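PDB 5F8V: aminotransferase, class V family protein from Trichomonas vaginalis, which probably catalyses the pyridoxal-phosphate-dependent transfer of an amino group between O-phospho-L-serine and 2-oxoglutarate, a step of L-serine biosynthesis. Local coordinates for residues E276-V281 against M303-F308; A347-A352 against E356-L361; A84-F89 against D110-L115; L80-I85 against Y150-D155. All blocks are in the same frame, centred on the assembly; numbering follows the deposited sequence.

Interaction 1: E276-V281 against M303-F308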
# COMPACT_ATOMS: atom_id res chain seq x y z
N GLU A 276 -6.28 -27.07 -16.66
CA GLU A 276 -6.08 -28.45 -16.22
C GLU A 276 -6.51 -28.64 -14.78
O GLU A 276 -7.28 -29.54 -14.47
CB GLU A 276 -4.61 -28.88 -16.35
CG GLU A 276 -4.22 -29.34 -17.74
CD GLU A 276 -2.72 -29.58 -17.87
OE1 GLU A 276 -2.09 -30.05 -16.88
OE2 GLU A 276 -2.18 -29.29 -18.96
N LYS A 277 -5.99 -27.78 -13.90
CA LYS A 277 -6.36 -27.81 -12.49
C LYS A 277 -7.87 -27.62 -12.28
O LYS A 277 -8.48 -28.39 -11.54
CB LYS A 277 -5.55 -26.77 -11.70
CG LYS A 277 -4.07 -27.11 -11.56
CD LYS A 277 -3.32 -26.06 -10.76
CE LYS A 277 -3.07 -24.80 -11.57
NZ LYS A 277 -2.14 -23.87 -10.86
N ALA A 278 -8.47 -26.63 -12.94
CA ALA A 278 -9.91 -26.35 -12.82
C ALA A 278 -10.79 -27.53 -13.25
O ALA A 278 -11.75 -27.86 -12.57
CB ALA A 278 -10.30 -25.11 -13.59
N LYS A 279 -10.43 -28.15 -14.37
CA LYS A 279 -11.18 -29.30 -14.93
C LYS A 279 -11.24 -30.47 -13.93
O LYS A 279 -12.31 -31.05 -13.71
CB LYS A 279 -10.55 -29.74 -16.25
CG LYS A 279 -11.32 -30.79 -17.03
CD LYS A 279 -10.46 -31.36 -18.15
CE LYS A 279 -11.25 -32.34 -19.03
NZ LYS A 279 -12.24 -31.63 -19.89
N LYS A 280 -10.10 -30.79 -13.33
CA LYS A 280 -10.04 -31.79 -12.25
C LYS A 280 -10.96 -31.43 -11.06
O LYS A 280 -11.70 -32.28 -10.59
CB LYS A 280 -8.60 -31.96 -11.74
CG LYS A 280 -7.66 -32.65 -12.73
CD LYS A 280 -6.29 -32.89 -12.09
CE LYS A 280 -5.45 -33.88 -12.89
NZ LYS A 280 -4.08 -34.04 -12.33
N VAL A 281 -10.94 -30.17 -10.62
CA VAL A 281 -11.75 -29.76 -9.47
C VAL A 281 -13.24 -29.86 -9.84
O VAL A 281 -14.03 -30.37 -9.04
CB VAL A 281 -11.41 -28.34 -8.95
CG1 VAL A 281 -12.34 -27.94 -7.82
CG2 VAL A 281 -9.96 -28.24 -8.49
N MET A 303 -10.22 -19.94 -11.67
CA MET A 303 -9.46 -19.47 -10.51
C MET A 303 -10.16 -19.75 -9.18
O MET A 303 -9.49 -20.00 -8.18
CB MET A 303 -9.22 -17.96 -10.62
CG MET A 303 -8.43 -17.49 -11.84
SD MET A 303 -6.66 -17.89 -11.76
CE MET A 303 -6.66 -19.42 -12.67
N ASN A 304 -11.49 -19.66 -9.15
CA ASN A 304 -12.26 -19.83 -7.92
C ASN A 304 -13.42 -20.77 -8.19
O ASN A 304 -14.27 -20.49 -9.04
CB ASN A 304 -12.77 -18.47 -7.42
CG ASN A 304 -11.66 -17.44 -7.29
OD1 ASN A 304 -11.39 -16.69 -8.24
ND2 ASN A 304 -10.97 -17.42 -6.14
N MET A 305 -13.45 -21.88 -7.47
CA MET A 305 -14.40 -22.95 -7.71
C MET A 305 -15.23 -23.15 -6.46
O MET A 305 -14.89 -23.99 -5.64
CB MET A 305 -13.64 -24.24 -8.07
CG MET A 305 -13.06 -24.20 -9.47
SD MET A 305 -11.36 -24.73 -9.61
CE MET A 305 -10.46 -23.23 -9.25
N PRO A 306 -16.32 -22.36 -6.31
CA PRO A 306 -17.23 -22.65 -5.20
C PRO A 306 -17.94 -23.98 -5.41
O PRO A 306 -18.10 -24.44 -6.55
CB PRO A 306 -18.22 -21.47 -5.19
CG PRO A 306 -18.05 -20.79 -6.50
CD PRO A 306 -16.72 -21.16 -7.07
N PHE A 307 -18.31 -24.61 -4.31
CA PHE A 307 -19.16 -25.80 -4.34
C PHE A 307 -19.80 -25.99 -2.98
O PHE A 307 -19.31 -25.48 -1.97
CB PHE A 307 -18.40 -27.05 -4.81
CG PHE A 307 -17.20 -27.42 -3.98
CD1 PHE A 307 -15.98 -26.78 -4.17
CD2 PHE A 307 -17.27 -28.45 -3.05
CE1 PHE A 307 -14.86 -27.14 -3.43
CE2 PHE A 307 -16.16 -28.82 -2.30
CZ PHE A 307 -14.95 -28.17 -2.49
N PHE A 308 -20.92 -26.70 -2.97
CA PHE A 308 -21.78 -26.77 -1.80
C PHE A 308 -22.24 -28.18 -1.52
O PHE A 308 -22.18 -29.05 -2.38
CB PHE A 308 -22.99 -25.87 -2.01
CG PHE A 308 -22.66 -24.42 -2.15
CD1 PHE A 308 -22.70 -23.58 -1.05
CD2 PHE A 308 -22.30 -23.90 -3.38
CE1 PHE A 308 -22.39 -22.23 -1.18
CE2 PHE A 308 -21.98 -22.56 -3.52
CZ PHE A 308 -22.02 -21.72 -2.41
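M305 reaches from its strand to the helix segment E276-V281 and meets A278 and V281, and its side chain can be traced atom by atom. CB lies 3.9 Å from V281 CG1, the first van der Waals touch. CG, placed opposite the carbonyl carbon by a chi1 of -74°, stays near the same methyl, with M305 CG and V281 CG1 4.2 Å apart. The sulfur makes the main contact: M305 SD is 3.7 Å from V281 CB and within 3.9 Å of both V281 methyls, so it rests against the root of the valine fork. M305 SD also approaches the helix backbone, 3.9 Å from A278 CA.

This is the packing of a helix on a small antiparallel sheet: helix 267-286 covers strand 304-307, whose neighbour is strand 345-348, in the smaller, C-terminal part of a class-V aminotransferase. The side chains of M305 and V281 cross at about a right angle, the thioether lying across the valine branch.

The chain, already bent at chi2, bends once more about CG-SD (chi3 -86°) and turns CE back towards the residue before the strand, with M305 CE 3.5 Å from M303 C. F307 points the same way from the strand, and its ring meets F345 and F291. K277, one position before A278, sends NZ to the carbonyls of Y350 and C353.

Interaction 2: A347-A352 against E356-L361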
# COMPACT_ATOMS: atom_id res chain seq x y z
N ALA A 347 -12.60 -23.83 -3.61
CA ALA A 347 -11.19 -24.02 -3.95
C ALA A 347 -10.77 -22.82 -4.79
O ALA A 347 -11.31 -22.60 -5.87
CB ALA A 347 -10.99 -25.30 -4.74
N SER A 348 -9.83 -22.04 -4.26
CA SER A 348 -9.18 -20.97 -5.01
C SER A 348 -7.81 -21.49 -5.43
O SER A 348 -7.03 -21.92 -4.58
CB SER A 348 -9.05 -19.71 -4.15
OG SER A 348 -10.32 -19.23 -3.76
N CYS A 349 -7.55 -21.51 -6.74
CA CYS A 349 -6.35 -22.12 -7.34
C CYS A 349 -5.77 -21.18 -8.39
O CYS A 349 -6.10 -21.26 -9.57
CB CYS A 349 -6.68 -23.46 -8.00
SG CYS A 349 -7.47 -24.67 -6.90
N TYR A 350 -4.89 -20.30 -7.94
CA TYR A 350 -4.27 -19.32 -8.82
C TYR A 350 -3.05 -19.97 -9.47
O TYR A 350 -2.85 -21.18 -9.34
CB TYR A 350 -3.92 -18.06 -8.03
CG TYR A 350 -5.12 -17.45 -7.34
CD1 TYR A 350 -6.11 -16.81 -8.08
CD2 TYR A 350 -5.27 -17.51 -5.95
CE1 TYR A 350 -7.21 -16.25 -7.46
CE2 TYR A 350 -6.38 -16.96 -5.33
CZ TYR A 350 -7.34 -16.31 -6.09
OH TYR A 350 -8.45 -15.74 -5.50
N ASN A 351 -2.27 -19.17 -10.20
CA ASN A 351 -1.07 -19.66 -10.90
C ASN A 351 -0.20 -20.57 -10.04
O ASN A 351 0.13 -21.69 -10.45
CB ASN A 351 -0.23 -18.48 -11.41
CG ASN A 351 -0.88 -17.73 -12.57
OD1 ASN A 351 -1.90 -18.16 -13.13
ND2 ASN A 351 -0.29 -16.60 -12.94
N ALA A 352 0.12 -20.11 -8.84
CA ALA A 352 1.08 -20.78 -7.97
C ALA A 352 0.49 -21.99 -7.21
O ALA A 352 1.22 -22.63 -6.45
CB ALA A 352 1.66 -19.79 -6.98
N GLU A 356 -0.14 -30.82 -7.21
CA GLU A 356 -0.18 -31.69 -6.05
C GLU A 356 -1.30 -31.32 -5.07
O GLU A 356 -1.94 -32.20 -4.52
CB GLU A 356 1.15 -31.65 -5.32
CG GLU A 356 1.33 -32.75 -4.31
CD GLU A 356 2.71 -32.72 -3.69
OE1 GLU A 356 2.94 -31.92 -2.77
OE2 GLU A 356 3.56 -33.51 -4.14
N ALA A 357 -1.51 -30.02 -4.85
CA ALA A 357 -2.57 -29.54 -3.95
C ALA A 357 -3.96 -29.93 -4.47
O ALA A 357 -4.80 -30.41 -3.70
CB ALA A 357 -2.49 -28.03 -3.76
N VAL A 358 -4.17 -29.71 -5.77
CA VAL A 358 -5.41 -30.09 -6.42
C VAL A 358 -5.63 -31.61 -6.33
O VAL A 358 -6.75 -32.05 -6.04
CB VAL A 358 -5.46 -29.62 -7.90
CG1 VAL A 358 -6.66 -30.21 -8.63
CG2 VAL A 358 -5.49 -28.09 -7.98
N ASP A 359 -4.59 -32.40 -6.58
CA ASP A 359 -4.65 -33.87 -6.41
C ASP A 359 -5.06 -34.29 -4.99
O ASP A 359 -5.87 -35.19 -4.83
CB ASP A 359 -3.30 -34.54 -6.72
CG ASP A 359 -3.03 -34.69 -8.21
OD1 ASP A 359 -3.92 -34.52 -9.05
OD2 ASP A 359 -1.88 -35.01 -8.55
N ALA A 360 -4.49 -33.65 -3.98
CA ALA A 360 -4.88 -33.88 -2.58
C ALA A 360 -6.33 -33.47 -2.28
O ALA A 360 -7.03 -34.16 -1.52
CB ALA A 360 -3.94 -33.15 -1.65
N LEU A 361 -6.79 -32.37 -2.88
CA LEU A 361 -8.18 -31.94 -2.73
C LEU A 361 -9.16 -32.94 -3.35
O LEU A 361 -10.14 -33.32 -2.72
CB LEU A 361 -8.39 -30.55 -3.33
CG LEU A 361 -9.82 -30.00 -3.23
CD1 LEU A 361 -10.27 -29.93 -1.77
CD2 LEU A 361 -9.91 -28.64 -3.91
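A347 and C349 touch L361 and V358 through methyl groups and one sulfur, so no ring or amide face enters the contact. The flat side chains of this region have other tasks: the hydroxyl of Y350 is hydrogen-bonded to A11 O and N304 ND2, and the amide of N351 is held by L183 O and N274 ND2. What remains between 347-352 and 356-361 is a pair of apolar touches.

In the first, the methyl of A347 meets one branch of the leucine, with A347 CB 3.6 Å from L361 CD2. The leucine reaches it because CG stands opposite the backbone N (chi1 -180°) and CD2 continues the extended chain towards the strand, while CD1 turns aside. In the second, C349 SG lies 4.1 Å from V358 CG2, a looser approach.

A347 and C349 are two apart, and both direct CB to the helix, while S348 between them does not, as expected for an extended chain with alternating sides. The motif is a strand, a short turn and a helix that folds back: strand 345-348 runs out through 349-352 and the chain re-enters as helix 355-367, which packs over the face it has just left. The two-stranded antiparallel sheet is completed by strand 304-307, bound through the backbones of M303 and M305.

V358 faces a second helix as well, for its side chain also touches K277, K280 and V281 of helix 267-286. Towards the end of 347-352, N351 N is hydrogen-bonded to N203 OD1, the residue after K202, the lysine that carries the pyridoxal phosphate.

Interaction 3: A84-F89 against D110-L115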
# COMPACT_ATOMS: atom_id res chain seq x y z
N ALA A 84 -10.95 5.53 -7.35
CA ALA A 84 -10.15 6.29 -8.31
C ALA A 84 -10.69 6.23 -9.74
O ALA A 84 -10.55 7.19 -10.48
CB ALA A 84 -8.69 5.84 -8.27
N ILE A 85 -11.32 5.12 -10.12
CA ILE A 85 -11.83 4.95 -11.48
C ILE A 85 -12.76 6.10 -11.92
O ILE A 85 -12.48 6.77 -12.92
CB ILE A 85 -12.48 3.55 -11.70
CG1 ILE A 85 -11.43 2.41 -11.68
CG2 ILE A 85 -13.30 3.50 -13.00
CD1 ILE A 85 -10.33 2.48 -12.73
N PRO A 86 -13.86 6.35 -11.17
CA PRO A 86 -14.73 7.46 -11.58
C PRO A 86 -14.09 8.85 -11.49
O PRO A 86 -14.32 9.67 -12.37
CB PRO A 86 -15.95 7.33 -10.66
CG PRO A 86 -15.51 6.48 -9.52
CD PRO A 86 -14.48 5.56 -10.10
N PHE A 87 -13.29 9.11 -10.45
CA PHE A 87 -12.52 10.36 -10.36
C PHE A 87 -11.76 10.62 -11.66
O PHE A 87 -11.79 11.74 -12.17
CB PHE A 87 -11.51 10.35 -9.21
CG PHE A 87 -12.08 10.78 -7.90
CD1 PHE A 87 -12.48 12.11 -7.70
CD2 PHE A 87 -12.20 9.88 -6.84
CE1 PHE A 87 -13.01 12.51 -6.50
CE2 PHE A 87 -12.73 10.29 -5.63
CZ PHE A 87 -13.13 11.60 -5.45
N ASN A 88 -11.12 9.57 -12.19
CA ASN A 88 -10.22 9.66 -13.34
C ASN A 88 -10.86 9.59 -14.73
O ASN A 88 -10.31 10.17 -15.67
CB ASN A 88 -9.13 8.57 -13.25
CG ASN A 88 -8.01 8.93 -12.29
OD1 ASN A 88 -7.05 9.60 -12.67
ND2 ASN A 88 -8.11 8.46 -11.04
N PHE A 89 -11.98 8.88 -14.87
CA PHE A 89 -12.48 8.49 -16.20
C PHE A 89 -13.92 8.87 -16.57
O PHE A 89 -14.36 8.58 -17.69
CB PHE A 89 -12.31 6.98 -16.42
CG PHE A 89 -10.89 6.50 -16.29
CD1 PHE A 89 -9.88 7.03 -17.10
CD2 PHE A 89 -10.56 5.49 -15.38
CE1 PHE A 89 -8.57 6.57 -16.99
CE2 PHE A 89 -9.26 5.04 -15.27
CZ PHE A 89 -8.27 5.58 -16.08
N ASP A 110 -21.33 0.26 -6.17
CA ASP A 110 -21.81 0.95 -4.97
C ASP A 110 -20.92 2.12 -4.55
O ASP A 110 -21.42 3.14 -4.06
CB ASP A 110 -21.95 -0.02 -3.79
CG ASP A 110 -23.08 -1.03 -3.96
OD1 ASP A 110 -24.05 -0.79 -4.72
OD2 ASP A 110 -23.01 -2.10 -3.32
N GLU A 111 -19.60 1.98 -4.73
CA GLU A 111 -18.68 3.07 -4.41
C GLU A 111 -18.88 4.28 -5.34
O GLU A 111 -18.91 5.42 -4.87
CB GLU A 111 -17.23 2.58 -4.37
CG GLU A 111 -16.14 3.64 -4.22
CD GLU A 111 -16.18 4.43 -2.91
OE1 GLU A 111 -17.11 4.27 -2.10
OE2 GLU A 111 -15.25 5.23 -2.70
N CYS A 112 -19.02 4.02 -6.63
CA CYS A 112 -19.33 5.09 -7.60
C CYS A 112 -20.69 5.77 -7.28
O CYS A 112 -20.79 6.99 -7.30
CB CYS A 112 -19.32 4.56 -9.03
SG CYS A 112 -19.36 5.86 -10.29
N LYS A 113 -21.70 4.96 -6.96
CA LYS A 113 -23.02 5.49 -6.56
C LYS A 113 -22.89 6.33 -5.29
O LYS A 113 -23.41 7.45 -5.23
CB LYS A 113 -24.04 4.36 -6.38
CG LYS A 113 -25.49 4.78 -6.63
CD LYS A 113 -26.37 3.57 -6.94
CE LYS A 113 -27.63 3.95 -7.71
NZ LYS A 113 -27.38 4.44 -9.11
N ARG A 114 -22.17 5.80 -4.31
CA ARG A 114 -21.93 6.51 -3.05
C ARG A 114 -21.25 7.87 -3.24
O ARG A 114 -21.70 8.87 -2.69
CB ARG A 114 -21.08 5.64 -2.11
CG ARG A 114 -20.88 6.22 -0.72
CD ARG A 114 -19.74 5.54 0.03
NE ARG A 114 -19.00 6.53 0.83
CZ ARG A 114 -17.86 7.14 0.48
NH1 ARG A 114 -17.23 6.90 -0.67
NH2 ARG A 114 -17.33 8.02 1.33
N LEU A 115 -20.15 7.90 -4.01
CA LEU A 115 -19.43 9.14 -4.27
C LEU A 115 -20.33 10.24 -4.86
O LEU A 115 -20.13 11.41 -4.58
CB LEU A 115 -18.22 8.90 -5.19
CG LEU A 115 -17.06 8.09 -4.60
CD1 LEU A 115 -16.10 7.68 -5.71
CD2 LEU A 115 -16.31 8.86 -3.52
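P86 and F87 of helix 78-89 pack against C112 and L115 of helix 103-115, and the contacts between the two segments are apolar. P86 does most of the touching: its CB is 3.7 Å from C112 SG, and its CG is 4.0 Å from L115 CD1. The cysteine sulfur reaches the ring because it stands opposite the backbone N (chi1 -168°). L115 CD1 also approaches F87 CE2 at 4.3 Å, obliquely to the ring. The segment axes come within 9.9 Å at a crossing angle of -60°.

Within the segments, the polar bonds stay inside each helix. N88 ND2 donates to A84 O over 2.8 Å, nearly straight (168°) but from above the carbonyl plane, and the same oxygen accepts from N88 N. On the other helix R114 NH1 forms a salt bridge with E111 OE1, 3.0 Å long. Both ends reach further: E111 OE2 is hydrogen-bonded to S83 OG of helix 78-89 and to I229 N of the second subunit, where R114 NH2 donates to C227 O.

Lacking an N-H, P86 makes no bond to the preceding helical turn, where the helix is kinked, and instead offers a compact ring to the neighbouring helix. The result is an apolar seam flanked by a polar link, E111 to S83, and both the seam (F87 on F226, L115 on C227) and the E111-R114 pair continue into the second subunit.

Interaction 4: L80-I85 against Y150-D155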
# COMPACT_ATOMS: atom_id res chain seq x y z
N LEU A 80 -9.49 0.71 -3.30
CA LEU A 80 -9.08 2.10 -3.54
C LEU A 80 -9.23 2.48 -5.02
O LEU A 80 -9.62 3.61 -5.33
CB LEU A 80 -7.63 2.34 -3.06
CG LEU A 80 -7.18 3.81 -3.02
CD1 LEU A 80 -8.02 4.63 -2.05
CD2 LEU A 80 -5.70 3.91 -2.66
N GLN A 81 -8.95 1.54 -5.93
CA GLN A 81 -9.11 1.81 -7.36
C GLN A 81 -10.60 1.92 -7.75
O GLN A 81 -10.92 2.68 -8.67
CB GLN A 81 -8.39 0.79 -8.25
CG GLN A 81 -6.96 0.42 -7.85
CD GLN A 81 -6.12 1.59 -7.39
OE1 GLN A 81 -6.12 2.66 -8.01
NE2 GLN A 81 -5.38 1.40 -6.29
N PHE A 82 -11.50 1.24 -7.05
CA PHE A 82 -12.95 1.47 -7.25
C PHE A 82 -13.31 2.95 -7.10
O PHE A 82 -14.17 3.46 -7.82
CB PHE A 82 -13.84 0.69 -6.26
CG PHE A 82 -13.70 -0.81 -6.28
CD1 PHE A 82 -13.04 -1.50 -7.30
CD2 PHE A 82 -14.30 -1.56 -5.26
CE1 PHE A 82 -12.94 -2.88 -7.28
CE2 PHE A 82 -14.21 -2.94 -5.24
CZ PHE A 82 -13.53 -3.60 -6.25
N SER A 83 -12.68 3.63 -6.15
CA SER A 83 -12.88 5.06 -5.94
C SER A 83 -12.19 5.88 -7.04
O SER A 83 -12.80 6.80 -7.59
CB SER A 83 -12.33 5.48 -4.59
OG SER A 83 -12.85 4.66 -3.56
N ALA A 84 -10.95 5.53 -7.35
CA ALA A 84 -10.15 6.29 -8.31
C ALA A 84 -10.69 6.23 -9.74
O ALA A 84 -10.55 7.19 -10.48
CB ALA A 84 -8.69 5.84 -8.27
N ILE A 85 -11.32 5.12 -10.12
CA ILE A 85 -11.83 4.95 -11.48
C ILE A 85 -12.76 6.10 -11.92
O ILE A 85 -12.48 6.77 -12.92
CB ILE A 85 -12.48 3.55 -11.70
CG1 ILE A 85 -11.43 2.41 -11.68
CG2 ILE A 85 -13.30 3.50 -13.00
CD1 ILE A 85 -10.33 2.48 -12.73
N TYR A 150 -17.67 4.92 -19.57
CA TYR A 150 -17.06 3.60 -19.63
C TYR A 150 -18.08 2.52 -19.30
O TYR A 150 -19.20 2.82 -18.85
CB TYR A 150 -15.85 3.53 -18.68
CG TYR A 150 -16.11 3.92 -17.23
CD1 TYR A 150 -15.65 5.14 -16.72
CD2 TYR A 150 -16.77 3.06 -16.35
CE1 TYR A 150 -15.87 5.49 -15.39
CE2 TYR A 150 -17.01 3.40 -15.03
CZ TYR A 150 -16.55 4.62 -14.55
OH TYR A 150 -16.78 4.94 -13.24
N PHE A 151 -17.68 1.27 -19.54
CA PHE A 151 -18.42 0.08 -19.17
C PHE A 151 -17.53 -0.68 -18.19
O PHE A 151 -16.49 -1.21 -18.58
CB PHE A 151 -18.71 -0.78 -20.41
CG PHE A 151 -19.51 -2.01 -20.13
CD1 PHE A 151 -20.89 -2.02 -20.31
CD2 PHE A 151 -18.88 -3.18 -19.70
CE1 PHE A 151 -21.63 -3.17 -20.07
CE2 PHE A 151 -19.61 -4.33 -19.45
CZ PHE A 151 -20.99 -4.32 -19.63
N TYR A 152 -17.93 -0.69 -16.92
CA TYR A 152 -17.14 -1.33 -15.86
C TYR A 152 -17.65 -2.74 -15.62
O TYR A 152 -18.86 -2.96 -15.56
CB TYR A 152 -17.23 -0.52 -14.57
CG TYR A 152 -16.41 -1.10 -13.44
CD1 TYR A 152 -16.86 -2.21 -12.71
CD2 TYR A 152 -15.18 -0.55 -13.09
CE1 TYR A 152 -16.11 -2.75 -11.69
CE2 TYR A 152 -14.42 -1.08 -12.06
CZ TYR A 152 -14.90 -2.17 -11.37
OH TYR A 152 -14.15 -2.70 -10.36
N TYR A 153 -16.72 -3.69 -15.45
CA TYR A 153 -17.08 -5.06 -15.06
C TYR A 153 -15.92 -5.83 -14.45
O TYR A 153 -14.77 -5.44 -14.58
CB TYR A 153 -17.64 -5.85 -16.25
CG TYR A 153 -16.62 -6.52 -17.15
CD1 TYR A 153 -15.91 -5.80 -18.11
CD2 TYR A 153 -16.40 -7.90 -17.07
CE1 TYR A 153 -14.99 -6.42 -18.95
CE2 TYR A 153 -15.49 -8.52 -17.91
CZ TYR A 153 -14.79 -7.78 -18.85
OH TYR A 153 -13.90 -8.42 -19.68
N CYS A 154 -16.27 -6.92 -13.78
CA CYS A 154 -15.30 -7.79 -13.12
C CYS A 154 -15.10 -9.05 -13.96
O CYS A 154 -16.03 -9.83 -14.18
CB CYS A 154 -15.81 -8.18 -11.74
SG CYS A 154 -14.60 -9.11 -10.79
N ASP A 155 -13.88 -9.23 -14.44
CA ASP A 155 -13.59 -10.35 -15.33
C ASP A 155 -13.71 -11.70 -14.62
O ASP A 155 -14.12 -12.67 -15.23
CB ASP A 155 -12.20 -10.20 -15.96
CG ASP A 155 -12.07 -10.96 -17.26
OD1 ASP A 155 -12.94 -10.80 -18.13
OD2 ASP A 155 -11.10 -11.71 -17.40
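I85 and F82, one helical turn apart, face Y150 and Y152 on the strand, and the rotamers decide which atoms meet. I85 has CG1 opposite its carbonyl carbon, which leaves CG2 opposite the backbone N and pointing at the sheet. That methyl approaches the Y150 ring obliquely, in an off-centre CH-pi contact, 4.2 Å from I85 CG2 to the Y150 ring centroid and 30° from the ring normal. Its nearest ring atom is at the hydroxyl end, with I85 CG2 3.8 Å from Y150 CZ. The same methyl also approaches Y152, loosely, with I85 CG2 4.5 Å from Y152 CD2.

The tyrosines reach the helix by different routes. Y150 holds CG between backbone N and carbonyl carbon (chi1 53°), whereas Y152 is extended, with CG opposite the backbone N. The extended chain brings Y152 OH to the ring of F82, 3.3 Å from F82 CE1, the two side chains crossing at about a right angle. This approach is oblique to the phenylalanine ring. Y150 OH is hydrogen-bonded to Y98 OH on the adjoining strand.

Y153, on the other side of the strand, donates from OH to D155 OD1 over 3.0 Å, and D155 OD2 in turn forms a salt bridge with R185.

Helix 80-85 runs nearly antiparallel to the strand, at 170° with the axes 12.0 Å apart, so side chains rather than backbones bridge the gap. Such a helix laid over a mostly parallel central sheet is the layered alpha/beta architecture of the large domain of fold-type I pyridoxal-phosphate enzymes.

From the N terminus, helix 78-89 opens two loops. Interaction 3 closes the shorter at helix 103-115 and lies nested inside interaction 4, which returns to the same helix from strand 148-154; the two share A84 and I85 and are joined by a probable hydrogen bond between E111 OE2 and S83 OG. Interaction 1 then closes a separate loop between 276-281 and 303-308, and interaction 2 a short turn near the C terminus, so none cross. These last two join at the small sheet, where M305 N probably bonds to A347 O. Interaction 3 joins two helices beside the large sheet and interaction 4 ties one of them to it, across the chain's centre from interactions 1 and 2.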